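Ribokinase (Staphylococcus aureus, PDB 3RY7) catalyses the ATP- and magnesium-dependent phosphorylation of D-ribose at O-5 and is activated by monovalent cations. Local coordinates at the interface of chains A and B. Numbering follows the deposited sequence. Chains: chain A/B, Ribokinase.

The interface of chains A and B. Residues chain A 52-54, 277; chain B 297-298.
The C-terminal end of helix 42-52 of chain A and the loop that follows it meet the loop residue B:Leu297 and the start of the short helix 298-302 of chain B, with helix 271-283 of chain A at the margin of the site. A backbone hydrogen bond links the chains here: the amide N of B:Leu298, at the first turn of its helix, donates to the carbonyl O of A:Arg52 at 3.0 Å. Both groups belong to helix ends, where backbone amides and carbonyls often lack partners within the helix.

Van der Waals contacts lie on both sides of this bond. A:Arg52 runs extended from CG to NE, and its aliphatic stem passes obliquely over B:Leu297, whose CD2 methyl lies 3.5 Å from A:Arg52 CG. In B:Leu298, CG lies anti to the backbone N (chi1 -150°), which carries the isobutyl group toward chain A; from there the two methyls part toward A:Gln54 and A:Phe277. B:Leu298 CD1 packs against the amide end of A:Gln54, 3.8 Å from A:Gln54 CD, the two side chains crossing at about a right angle. B:Leu298 CD2 points to the ring tip of A:Phe277, 4.1 Å from A:Phe277 CZ. The bend at chi2 (-35°) brings A:Met53 SD to 3.9 Å from B:Leu298 CA, while A:Met53 CG lies in plane at the edge of the A:Phe277 ring.

In the deposited dimer, which may or may not be the biological one, the patch belongs to a two-fold symmetric interface in which each chain's C-terminal segment reaches over to its partner; its centre lies about 11 Å from the catalytic A:Asp254.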
loop_
_atom_site.group_PDB
_atom_site.type_symbol
_atom_site.label_atom_id
_atom_site.label_comp_id
_atom_site.label_asym_id
_atom_site.label_seq_id
_atom_site.Cartn_x
_atom_site.Cartn_y
_atom_site.Cartn_z
ATOM N N ARG A 52 -9.919 -13.575 7.098
ATOM C CA ARG A 52 -9.420 -13.508 5.725
ATOM C C ARG A 52 -8.701 -14.797 5.350
ATOM O O ARG A 52 -8.564 -15.109 4.172
ATOM C CB ARG A 52 -8.537 -12.278 5.487
ATOM C CG ARG A 52 -9.361 -11.034 5.146
ATOM C CD ARG A 52 -8.539 -9.754 5.024
ATOM N NE ARG A 52 -9.434 -8.597 5.043
ATOM C CZ ARG A 52 -9.056 -7.347 5.299
ATOM N NH1 ARG A 52 -7.775 -7.060 5.536
ATOM N NH2 ARG A 52 -9.968 -6.377 5.310
ATOM N N MET A 53 -8.269 -15.554 6.358
ATOM C CA MET A 53 -7.727 -16.889 6.130
ATOM C C MET A 53 -8.851 -17.907 6.003
ATOM O O MET A 53 -8.601 -19.101 5.927
ATOM C CB MET A 53 -6.796 -17.289 7.269
ATOM C CG MET A 53 -5.475 -16.562 7.250
ATOM S SD MET A 53 -5.003 -16.301 5.537
ATOM C CE MET A 53 -3.339 -15.716 5.726
ATOM N N GLN A 54 -10.088 -17.423 6.017
ATOM C CA GLN A 54 -11.284 -18.246 5.818
ATOM C C GLN A 54 -11.651 -19.202 6.972
ATOM O O GLN A 54 -12.413 -20.158 6.791
ATOM C CB GLN A 54 -11.218 -18.972 4.478
ATOM C CG GLN A 54 -10.959 -18.007 3.336
ATOM C CD GLN A 54 -11.294 -18.591 1.976
ATOM O OE1 GLN A 54 -12.109 -19.513 1.862
ATOM N NE2 GLN A 54 -10.672 -18.047 0.932
ATOM N N PHE A 277 2.904 -21.192 7.734
ATOM C CA PHE A 277 1.782 -20.461 7.162
ATOM C C PHE A 277 1.548 -19.109 7.843
ATOM O O PHE A 277 1.255 -18.117 7.175
ATOM C CB PHE A 277 0.526 -21.304 7.264
ATOM C CG PHE A 277 -0.689 -20.670 6.649
ATOM C CD1 PHE A 277 -1.003 -20.892 5.311
ATOM C CD2 PHE A 277 -1.539 -19.878 7.411
ATOM C CE1 PHE A 277 -2.136 -20.324 4.735
ATOM C CE2 PHE A 277 -2.674 -19.306 6.845
ATOM C CZ PHE A 277 -2.973 -19.534 5.502
ATOM N N LEU B 297 -5.397 -11.903 2.154
ATOM C CA LEU B 297 -6.409 -12.931 1.965
ATOM C C LEU B 297 -5.741 -14.295 1.750
ATOM O O LEU B 297 -4.581 -14.375 1.342
ATOM C CB LEU B 297 -7.296 -12.592 0.763
ATOM C CG LEU B 297 -8.107 -11.300 0.779
ATOM C CD1 LEU B 297 -8.479 -10.921 -0.652
ATOM C CD2 LEU B 297 -9.348 -11.457 1.645
ATOM N N LEU B 298 -6.479 -15.364 2.035
ATOM C CA LEU B 298 -5.992 -16.723 1.822
ATOM C C LEU B 298 -5.303 -16.875 0.454
ATOM O O LEU B 298 -4.171 -17.379 0.367
ATOM C CB LEU B 298 -7.161 -17.705 1.918
ATOM C CG LEU B 298 -6.883 -19.122 2.407
ATOM C CD1 LEU B 298 -7.862 -20.095 1.760
ATOM C CD2 LEU B 298 -5.431 -19.530 2.170
#